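Local coordinates for protein putative NADPH:quinone reductase (Bacillus thuringiensis, PDB 3GMS) that probably reduces quinones with NADPH, as a putative quinone oxidoreductase of the medium-chain dehydrogenase/reductase family, at residues I212-A217 with F231-N236; L148-C153 with F170-V175; L240-L245 with N264-R269; I157-A162 with L186-A191. One frame throughout, in Å; residues are numbered along the deposited sequence.

Interaction 1: residues I212-A217 with F231-N236; sequences IGADAA and FSLRPN
A short parallel bridge between Ala214 and Leu233 links the start of strand 214-219 to the two-residue strand 233-234 in the Rossmann-type domain. Two backbone bonds hold it. Ala214 N donates to Ser232 O at 2.9 Å, and Arg234 N donates to Ala214 O at 2.8 Å. Gly213, with phi 89°, runs close against the other backbone: its CA lies 3.4 Å from Ser232 O. Beyond the bridge, Arg234 and Asp215 form a salt bridge. The arginine chain is extended from CG to NE. Its NE meets Asp215 OD1 at 2.7 Å, with a nearly straight N-H...O angle of 170°. OD1 lies in the guanidinium plane and uses its anti lone pair. The carboxylate and guanidinium planes are 66° apart. Leu233 turns back over the strand: its CD2 lies 3.7 Å from Ala214 CB and also touches Ala217 CB. Asp215 OD2 accepts a bond from Val147 N, which ties the salt bridge to the next strand. Strand 147-150 packs on Ala214 and Ala216, while Phe239 of strand 237-241 touches Ala217 and Leu233. Ser232 rests on helix 201-208.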
# COMPACT_ATOMS: atom_id res chain seq x y z
N ILE A 212 -27.32 -4.23 -14.47
CA ILE A 212 -26.45 -5.35 -14.83
C ILE A 212 -25.52 -5.73 -13.67
O ILE A 212 -25.16 -6.89 -13.50
CB ILE A 212 -25.62 -5.02 -16.08
CG1 ILE A 212 -26.49 -4.93 -17.33
CG2 ILE A 212 -24.52 -6.08 -16.27
CD1 ILE A 212 -26.95 -6.27 -17.85
N GLY A 213 -25.14 -4.74 -12.87
CA GLY A 213 -24.11 -4.89 -11.83
C GLY A 213 -22.75 -4.59 -12.41
O GLY A 213 -22.59 -4.54 -13.64
N ALA A 214 -21.77 -4.36 -11.52
CA ALA A 214 -20.40 -4.07 -11.93
C ALA A 214 -19.67 -5.35 -12.30
O ALA A 214 -20.12 -6.44 -11.97
CB ALA A 214 -19.67 -3.37 -10.78
N ASP A 215 -18.51 -5.18 -12.95
CA ASP A 215 -17.68 -6.27 -13.40
C ASP A 215 -16.76 -6.82 -12.33
O ASP A 215 -16.53 -8.02 -12.29
CB ASP A 215 -16.87 -5.88 -14.62
CG ASP A 215 -17.75 -5.51 -15.79
OD1 ASP A 215 -18.44 -6.41 -16.32
OD2 ASP A 215 -17.79 -4.32 -16.15
N ALA A 216 -16.23 -5.93 -11.48
CA ALA A 216 -15.28 -6.32 -10.44
C ALA A 216 -15.42 -5.41 -9.23
O ALA A 216 -15.94 -4.27 -9.34
CB ALA A 216 -13.87 -6.29 -10.99
N ALA A 217 -14.98 -5.89 -8.07
CA ALA A 217 -15.02 -5.09 -6.86
C ALA A 217 -13.80 -5.36 -5.99
O ALA A 217 -13.31 -6.51 -5.95
CB ALA A 217 -16.27 -5.35 -6.06
N PHE A 231 -22.40 -8.26 -3.68
CA PHE A 231 -23.73 -8.37 -4.29
C PHE A 231 -24.05 -7.33 -5.35
O PHE A 231 -25.05 -7.45 -6.08
CB PHE A 231 -24.79 -8.38 -3.19
CG PHE A 231 -25.04 -9.75 -2.62
CD1 PHE A 231 -24.15 -10.31 -1.70
CD2 PHE A 231 -26.17 -10.49 -3.00
CE1 PHE A 231 -24.37 -11.59 -1.15
CE2 PHE A 231 -26.41 -11.77 -2.46
CZ PHE A 231 -25.51 -12.33 -1.54
N SER A 232 -23.22 -6.29 -5.46
CA SER A 232 -23.42 -5.30 -6.52
C SER A 232 -22.71 -5.69 -7.81
O SER A 232 -22.68 -4.93 -8.78
CB SER A 232 -23.00 -3.89 -6.07
OG SER A 232 -23.63 -3.55 -4.85
N LEU A 233 -22.12 -6.87 -7.85
CA LEU A 233 -21.51 -7.35 -9.09
C LEU A 233 -22.44 -8.21 -9.93
O LEU A 233 -23.30 -8.89 -9.38
CB LEU A 233 -20.29 -8.23 -8.77
CG LEU A 233 -19.27 -7.45 -7.96
CD1 LEU A 233 -18.16 -8.41 -7.53
CD2 LEU A 233 -18.75 -6.30 -8.77
N ARG A 234 -22.20 -8.22 -11.23
CA ARG A 234 -22.89 -9.13 -12.14
C ARG A 234 -22.53 -10.58 -11.76
O ARG A 234 -21.48 -10.82 -11.14
CB ARG A 234 -22.51 -8.83 -13.59
CG ARG A 234 -21.04 -9.09 -13.98
CD ARG A 234 -20.84 -8.79 -15.44
NE ARG A 234 -19.44 -8.87 -15.85
CZ ARG A 234 -18.72 -9.99 -15.98
NH1 ARG A 234 -19.25 -11.18 -15.72
NH2 ARG A 234 -17.44 -9.92 -16.37
N PRO A 235 -23.42 -11.54 -12.12
CA PRO A 235 -23.04 -12.94 -11.99
C PRO A 235 -21.76 -13.18 -12.74
O PRO A 235 -21.57 -12.63 -13.82
CB PRO A 235 -24.20 -13.69 -12.71
CG PRO A 235 -25.34 -12.75 -12.69
CD PRO A 235 -24.81 -11.36 -12.60
N ASN A 236 -20.87 -13.98 -12.16
CA ASN A 236 -19.54 -14.25 -12.72
C ASN A 236 -18.59 -13.06 -12.70
O ASN A 236 -17.53 -13.09 -13.36
CB ASN A 236 -19.63 -14.87 -14.12
CG ASN A 236 -20.53 -16.11 -14.12
OD1 ASN A 236 -21.36 -16.28 -15.01
ND2 ASN A 236 -20.40 -16.93 -13.09

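Interaction 2: residues L148-C153 with F170-V175; sequences LLVNAC and FRLIAV
Leu148 and Leu172 both hold CG anti to the backbone N, with chi1 176° and 171°, and send their branches over the same face of the parallel pair 148-150 and 171-175. Leu148 CD2 reaches Phe170 CE1 at 3.6 Å, and the two side chains cross at a slant. Val150 and Leu172 meet at about a right angle. Val150 CG2 lies 3.5 Å from Leu172 CD1, a close methyl-methyl contact. Ala174 continues this face, and its CB touches Cys153 SG at 3.6 Å. On the other face, Leu149 and Ile173 run alongside each other in the same direction. Leu149 CD2 sits 3.7 Å from Ile173 CB.

The backbone ladder is continuous. Leu148 N donates to Arg171 O, and Ile173 N to Leu148 O at 2.8 Å. Val150 N then bonds to Ile173 O at the longer 3.2 Å, and Val175 N to Val150 O. Past the strand end, Cys153 N returns to Val175 O at 3.1 Å, so the turn after Val150 stays tied to the second strand. ND2 of Asn151 bonds to Asp219 OD1 and its OD1 to Ser220 N. Helix 156-168 covers the face of Val150 and Leu172 with Phe161, Ala162 and Ser165. Val205 and Leu208 of helix 201-208 lie against Leu149 and Ile173, and Leu201 against Val175. Strand 147-150, helix 156-168 and strand 171-176 form a beta-alpha-beta unit, typical of the Rossmann fold of dinucleotide-dependent dehydrogenases.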
# COMPACT_ATOMS: atom_id res chain seq x y z
N LEU A 148 -15.43 -1.10 -12.28
CA LEU A 148 -14.77 -1.52 -11.02
C LEU A 148 -15.38 -0.75 -9.85
O LEU A 148 -15.54 0.48 -9.94
CB LEU A 148 -13.26 -1.21 -11.11
CG LEU A 148 -12.49 -1.52 -9.82
CD1 LEU A 148 -12.49 -3.02 -9.62
CD2 LEU A 148 -11.05 -0.97 -9.89
N LEU A 149 -15.76 -1.47 -8.79
CA LEU A 149 -16.15 -0.87 -7.50
C LEU A 149 -14.96 -0.94 -6.54
O LEU A 149 -14.31 -2.01 -6.43
CB LEU A 149 -17.28 -1.65 -6.86
CG LEU A 149 -18.53 -1.93 -7.75
CD1 LEU A 149 -19.58 -2.68 -6.97
CD2 LEU A 149 -19.11 -0.60 -8.28
N VAL A 150 -14.69 0.16 -5.83
CA VAL A 150 -13.65 0.17 -4.79
C VAL A 150 -14.22 0.88 -3.56
O VAL A 150 -14.57 2.07 -3.64
CB VAL A 150 -12.39 0.91 -5.27
CG1 VAL A 150 -11.31 0.91 -4.12
CG2 VAL A 150 -11.80 0.23 -6.54
N ASN A 151 -14.33 0.18 -2.45
CA ASN A 151 -14.74 0.84 -1.22
C ASN A 151 -13.57 1.39 -0.40
O ASN A 151 -12.39 1.20 -0.76
CB ASN A 151 -15.72 -0.03 -0.40
CG ASN A 151 -15.07 -1.30 0.18
OD1 ASN A 151 -13.88 -1.42 0.18
ND2 ASN A 151 -15.88 -2.24 0.66
N ALA A 152 -13.88 2.05 0.71
CA ALA A 152 -12.88 2.85 1.45
C ALA A 152 -12.02 3.69 0.48
O ALA A 152 -10.80 3.79 0.63
CB ALA A 152 -12.00 1.93 2.36
N CYS A 153 -12.68 4.28 -0.52
CA CYS A 153 -11.97 4.82 -1.66
C CYS A 153 -11.33 6.16 -1.35
O CYS A 153 -10.54 6.66 -2.14
CB CYS A 153 -12.86 4.88 -2.90
SG CYS A 153 -12.00 4.77 -4.50
N PHE A 170 -10.86 2.13 -17.77
CA PHE A 170 -11.99 1.43 -17.21
C PHE A 170 -12.74 2.43 -16.39
O PHE A 170 -12.28 3.56 -16.21
CB PHE A 170 -11.59 0.18 -16.39
CG PHE A 170 -10.75 0.47 -15.16
CD1 PHE A 170 -11.34 0.87 -13.97
CD2 PHE A 170 -9.38 0.27 -15.19
CE1 PHE A 170 -10.60 1.10 -12.82
CE2 PHE A 170 -8.60 0.51 -14.08
CZ PHE A 170 -9.20 0.92 -12.87
N ARG A 171 -13.93 2.04 -15.93
CA ARG A 171 -14.84 2.94 -15.27
C ARG A 171 -14.79 2.64 -13.78
O ARG A 171 -15.10 1.52 -13.36
CB ARG A 171 -16.25 2.74 -15.86
CG ARG A 171 -17.29 3.70 -15.32
CD ARG A 171 -18.67 3.54 -16.00
NE ARG A 171 -19.63 4.49 -15.43
CZ ARG A 171 -20.91 4.22 -15.20
NH1 ARG A 171 -21.39 3.02 -15.50
NH2 ARG A 171 -21.71 5.16 -14.67
N LEU A 172 -14.36 3.62 -12.98
CA LEU A 172 -14.35 3.44 -11.53
C LEU A 172 -15.56 4.03 -10.85
O LEU A 172 -15.85 5.22 -10.98
CB LEU A 172 -13.07 4.03 -10.89
CG LEU A 172 -13.11 4.07 -9.35
CD1 LEU A 172 -12.88 2.67 -8.75
CD2 LEU A 172 -12.07 5.04 -8.80
N ILE A 173 -16.24 3.19 -10.10
CA ILE A 173 -17.20 3.67 -9.15
C ILE A 173 -16.60 3.63 -7.74
O ILE A 173 -16.45 2.57 -7.11
CB ILE A 173 -18.58 2.90 -9.26
CG1 ILE A 173 -19.17 3.04 -10.67
CG2 ILE A 173 -19.53 3.38 -8.11
CD1 ILE A 173 -20.29 2.02 -11.01
N ALA A 174 -16.23 4.82 -7.25
CA ALA A 174 -15.70 4.98 -5.89
C ALA A 174 -16.81 4.89 -4.87
O ALA A 174 -17.85 5.56 -5.02
CB ALA A 174 -14.98 6.34 -5.74
N VAL A 175 -16.59 4.09 -3.84
CA VAL A 175 -17.49 3.98 -2.69
C VAL A 175 -16.78 4.50 -1.45
O VAL A 175 -15.73 3.97 -1.07
CB VAL A 175 -17.97 2.51 -2.48
CG1 VAL A 175 -18.95 2.40 -1.31
CG2 VAL A 175 -18.60 1.97 -3.74

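Interaction 3: residues L240-L245 with N264-R269; sequences LTIGLL and NIFHLR
Leu240 lays its branched end against Asn264 and Phe266. Its CG is anti to the backbone N (chi1 -173°), and CD1 reaches Asn264 CB at 3.7 Å and Phe266 CB at 3.9 Å. CD2 also comes near Phe266 CB. The leucine and phenylalanine side chains cross at a slant, and Leu240 meets CB of Phe266. Phe266 CG is itself anti to the backbone N (chi1 180°), and the ring leads away from the 240-245 segment toward Thr135 and Thr139 of helix 127-139. Thr135 touches Leu240 as well.

On the opposite face of the sheet, the side chains of Thr241 and Ile265 are neighbours that head in one direction. Thr241 OG1 is 3.6 Å from both CG1 and CG2 of Ile265, a contact of oxygen with methyl and methylene groups. Trp252 of helix 252-257 touches both residues. Strand 237-241, this helix and strand 262-265 make a beta-alpha-beta unit, and 262-265 is the outermost strand of the six-stranded parallel sheet at this side.

Thr241 is gripped by the backbone at both ends: its N donates to Asn264 O at 2.9 Å, and its O accepts from Phe266 N at 2.9 Å with an N-H...O angle of 175°. Asn264 turns its OD1 to His238 NE2. Beyond the strands the two segments separate, and Ile242 CG2 still approaches Phe266 CB at 4.0 Å. There a water molecule bridges the gap, donating to Ile242 O at 2.9 Å and to Phe266 O at 2.7 Å.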
# COMPACT_ATOMS: atom_id res chain seq x y z
N LEU A 240 -12.69 -9.11 -5.04
CA LEU A 240 -11.34 -9.27 -4.48
C LEU A 240 -11.21 -8.52 -3.14
O LEU A 240 -11.58 -7.34 -3.07
CB LEU A 240 -10.32 -8.77 -5.49
CG LEU A 240 -8.83 -8.98 -5.21
CD1 LEU A 240 -8.48 -10.48 -5.35
CD2 LEU A 240 -8.03 -8.15 -6.20
N THR A 241 -10.71 -9.16 -2.08
CA THR A 241 -10.51 -8.39 -0.86
C THR A 241 -9.03 -8.01 -0.76
O THR A 241 -8.14 -8.79 -1.17
CB THR A 241 -10.96 -9.08 0.42
OG1 THR A 241 -10.17 -10.25 0.64
CG2 THR A 241 -12.41 -9.51 0.34
N ILE A 242 -8.78 -6.80 -0.28
CA ILE A 242 -7.37 -6.36 -0.06
C ILE A 242 -7.11 -5.93 1.37
O ILE A 242 -5.94 -5.67 1.75
CB ILE A 242 -6.94 -5.23 -1.03
CG1 ILE A 242 -7.83 -3.99 -0.91
CG2 ILE A 242 -6.76 -5.75 -2.46
CD1 ILE A 242 -7.23 -2.73 -1.62
N GLY A 243 -8.17 -5.85 2.16
CA GLY A 243 -8.07 -5.39 3.55
C GLY A 243 -9.29 -5.80 4.35
O GLY A 243 -10.27 -6.30 3.79
N LEU A 244 -9.22 -5.59 5.66
CA LEU A 244 -10.30 -5.99 6.58
C LEU A 244 -10.53 -4.96 7.67
O LEU A 244 -10.47 -5.25 8.88
CB LEU A 244 -9.98 -7.39 7.17
CG LEU A 244 -11.18 -8.17 7.73
CD1 LEU A 244 -12.05 -8.63 6.59
CD2 LEU A 244 -10.75 -9.35 8.65
N LEU A 245 -10.82 -3.73 7.27
CA LEU A 245 -10.92 -2.62 8.23
C LEU A 245 -11.95 -2.87 9.31
O LEU A 245 -11.80 -2.39 10.43
CB LEU A 245 -11.26 -1.31 7.52
CG LEU A 245 -10.16 -0.68 6.66
CD1 LEU A 245 -10.70 0.57 5.97
CD2 LEU A 245 -8.91 -0.36 7.50
N ASN A 264 -11.84 -13.82 -4.30
CA ASN A 264 -10.45 -14.10 -3.92
C ASN A 264 -9.95 -13.08 -2.93
O ASN A 264 -10.57 -12.01 -2.73
CB ASN A 264 -9.52 -14.06 -5.13
CG ASN A 264 -9.75 -15.20 -6.08
OD1 ASN A 264 -10.42 -15.05 -7.10
ND2 ASN A 264 -9.25 -16.38 -5.71
N ILE A 265 -8.80 -13.41 -2.33
CA ILE A 265 -8.13 -12.53 -1.39
C ILE A 265 -6.77 -12.18 -2.01
O ILE A 265 -6.04 -13.09 -2.42
CB ILE A 265 -7.87 -13.24 -0.02
CG1 ILE A 265 -9.16 -13.67 0.65
CG2 ILE A 265 -7.16 -12.29 0.93
CD1 ILE A 265 -9.56 -15.09 0.43
N PHE A 266 -6.43 -10.90 -2.06
CA PHE A 266 -5.14 -10.50 -2.62
C PHE A 266 -4.16 -10.13 -1.50
O PHE A 266 -4.51 -9.38 -0.58
CB PHE A 266 -5.27 -9.30 -3.57
CG PHE A 266 -3.97 -8.86 -4.14
CD1 PHE A 266 -3.45 -9.48 -5.29
CD2 PHE A 266 -3.25 -7.81 -3.54
CE1 PHE A 266 -2.22 -9.08 -5.81
CE2 PHE A 266 -2.02 -7.41 -4.03
CZ PHE A 266 -1.50 -8.03 -5.18
N HIS A 267 -2.94 -10.64 -1.60
CA HIS A 267 -1.83 -10.33 -0.66
C HIS A 267 -0.61 -9.95 -1.52
O HIS A 267 -0.11 -10.81 -2.26
CB HIS A 267 -1.40 -11.61 0.07
CG HIS A 267 -2.47 -12.26 0.90
ND1 HIS A 267 -2.66 -11.98 2.24
CD2 HIS A 267 -3.39 -13.22 0.60
CE1 HIS A 267 -3.66 -12.70 2.72
NE2 HIS A 267 -4.12 -13.46 1.74
N LEU A 268 -0.10 -8.73 -1.39
CA LEU A 268 1.18 -8.40 -2.04
C LEU A 268 2.31 -9.37 -1.63
O LEU A 268 3.16 -9.76 -2.44
CB LEU A 268 1.58 -6.96 -1.72
CG LEU A 268 2.43 -6.21 -2.74
CD1 LEU A 268 1.94 -6.34 -4.19
CD2 LEU A 268 2.52 -4.72 -2.35
N ARG A 269 2.28 -9.79 -0.37
CA ARG A 269 3.14 -10.86 0.15
C ARG A 269 3.27 -12.03 -0.86
O ARG A 269 4.38 -12.52 -1.17
CB ARG A 269 2.46 -11.40 1.42
CG ARG A 269 3.23 -12.32 2.27
CD ARG A 269 2.78 -12.06 3.70
NE ARG A 269 1.47 -12.66 3.96
CZ ARG A 269 1.30 -13.97 4.15
NH1 ARG A 269 2.35 -14.78 4.10
NH2 ARG A 269 0.09 -14.46 4.40
O HOH W 1 -3.93 -6.86 0.03

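Interaction 4: residues I157-A162 with L186-A191; sequences IGHLFA and LRLGAA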
# COMPACT_ATOMS: atom_id res chain seq x y z
N ILE A 157 -4.81 4.38 -1.49
CA ILE A 157 -4.93 3.45 -2.62
C ILE A 157 -6.16 3.79 -3.48
O ILE A 157 -6.10 3.68 -4.70
CB ILE A 157 -4.87 1.95 -2.22
CG1 ILE A 157 -4.54 1.12 -3.49
CG2 ILE A 157 -6.15 1.49 -1.54
CD1 ILE A 157 -4.36 -0.40 -3.25
N GLY A 158 -7.22 4.25 -2.83
CA GLY A 158 -8.42 4.73 -3.55
C GLY A 158 -8.12 5.81 -4.58
O GLY A 158 -8.64 5.79 -5.69
N HIS A 159 -7.29 6.77 -4.20
CA HIS A 159 -6.88 7.84 -5.10
C HIS A 159 -6.07 7.29 -6.26
O HIS A 159 -6.09 7.83 -7.35
CB HIS A 159 -5.98 8.83 -4.36
CG HIS A 159 -6.73 9.74 -3.46
ND1 HIS A 159 -7.55 9.29 -2.45
CD2 HIS A 159 -6.74 11.09 -3.38
CE1 HIS A 159 -8.08 10.33 -1.82
NE2 HIS A 159 -7.60 11.43 -2.37
N LEU A 160 -5.36 6.19 -6.03
CA LEU A 160 -4.62 5.57 -7.12
C LEU A 160 -5.53 4.82 -8.10
O LEU A 160 -5.33 4.87 -9.32
CB LEU A 160 -3.49 4.67 -6.58
CG LEU A 160 -2.51 5.38 -5.64
CD1 LEU A 160 -1.42 4.43 -5.20
CD2 LEU A 160 -1.90 6.61 -6.27
N PHE A 161 -6.52 4.11 -7.57
CA PHE A 161 -7.47 3.42 -8.44
C PHE A 161 -8.17 4.43 -9.38
O PHE A 161 -8.39 4.15 -10.56
CB PHE A 161 -8.49 2.64 -7.61
CG PHE A 161 -7.96 1.33 -7.06
CD1 PHE A 161 -7.57 0.30 -7.92
CD2 PHE A 161 -7.89 1.12 -5.69
CE1 PHE A 161 -7.08 -0.93 -7.40
CE2 PHE A 161 -7.41 -0.11 -5.18
CZ PHE A 161 -7.02 -1.14 -6.05
N ALA A 162 -8.47 5.62 -8.85
CA ALA A 162 -9.11 6.68 -9.67
C ALA A 162 -8.22 7.05 -10.83
O ALA A 162 -8.66 7.13 -11.98
CB ALA A 162 -9.43 7.90 -8.82
N LEU A 186 -13.12 12.64 -7.97
CA LEU A 186 -13.57 13.03 -9.30
C LEU A 186 -12.49 13.67 -10.17
O LEU A 186 -12.35 13.29 -11.33
CB LEU A 186 -14.82 13.94 -9.25
CG LEU A 186 -16.01 13.29 -8.53
CD1 LEU A 186 -16.99 14.37 -8.14
CD2 LEU A 186 -16.67 12.22 -9.43
N ARG A 187 -11.73 14.62 -9.60
CA ARG A 187 -10.60 15.25 -10.29
C ARG A 187 -9.62 14.24 -10.82
O ARG A 187 -9.10 14.39 -11.94
CB ARG A 187 -9.81 16.18 -9.37
CG ARG A 187 -10.42 17.52 -9.22
CD ARG A 187 -9.45 18.50 -8.57
NE ARG A 187 -10.18 19.72 -8.24
CZ ARG A 187 -9.61 20.87 -7.87
NH1 ARG A 187 -8.29 20.97 -7.78
NH2 ARG A 187 -10.38 21.93 -7.59
N LEU A 188 -9.34 13.24 -10.00
CA LEU A 188 -8.35 12.23 -10.34
C LEU A 188 -8.89 11.24 -11.36
O LEU A 188 -8.12 10.51 -11.97
CB LEU A 188 -7.84 11.49 -9.09
CG LEU A 188 -6.93 12.37 -8.20
CD1 LEU A 188 -6.76 11.77 -6.83
CD2 LEU A 188 -5.56 12.59 -8.86
N GLY A 189 -10.20 11.22 -11.57
CA GLY A 189 -10.71 10.34 -12.60
C GLY A 189 -11.79 9.34 -12.28
O GLY A 189 -12.18 8.59 -13.17
N ALA A 190 -12.31 9.36 -11.06
CA ALA A 190 -13.41 8.49 -10.71
C ALA A 190 -14.67 8.88 -11.50
O ALA A 190 -15.02 10.06 -11.58
CB ALA A 190 -13.68 8.55 -9.22
N ALA A 191 -15.33 7.89 -12.10
CA ALA A 191 -16.56 8.14 -12.88
C ALA A 191 -17.76 8.58 -12.01
O ALA A 191 -18.65 9.33 -12.49
CB ALA A 191 -16.92 6.90 -13.71
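Leu188 CD1 comes in at a slant on the His159 ring and lies 3.5 Å from His159 CD2. The same methyl is 3.9 Å from His159 CB and from His159 CG, so it also meets the stem of the imidazole. The two side chains cross obliquely. This joins helix 156-168 of the Rossmann-type domain to the C-terminal turn of helix 182-188, which closes in a Schellman motif at Gly189. His159 ND1 bonds to Ser155 O, just before the helix begins, and this bond helps to fix the ring. The ring also meets His181 with the planes at about 85°.

Further along helix 156-168, Ala162 faces the helix end. Its CB touches Leu188 CB at 3.9 Å and Ala190 CB at 4.3 Å. Gly189 takes the positive phi of the motif (126°) where the backbone passes close to Ala162 O. Its N bonds back to Leu186 O at 3.0 Å. No hydrogen bond links the two segments. Both Ala162 and Ala190 also rest on Leu172 of strand 171-176. Gly189 O accepts a bond from Gln166 NE2, one turn on from Ala162 along helix 156-168. Ala162 O itself bonds to Ser165 OG and lies 3.4 Å from Leu188 O without a hydrogen bond, both being acceptors.

In the fold
Interactions 1, 2 and 3 all reach the six-stranded parallel sheet; interaction 1 does so through strand 214-219. Interaction 2 lies in its buried middle and relies on a full backbone ladder with apolar side chains on both faces. Interaction 1 adds a short bridge and brings in a charged pair. Interaction 3 is at the outermost strand, is partly buried and uses a water. Interaction 4 has no hydrogen bonds across it: it packs a helix against the end of another helix. Interaction 2 pairs the strands on either side of helix 156-168 in the chain, and interaction 4 uses the helix itself. Backbone bonds Ala216 O to Leu149 N and Ala217 O to Leu240 N join interaction 1 to interactions 2 and 3.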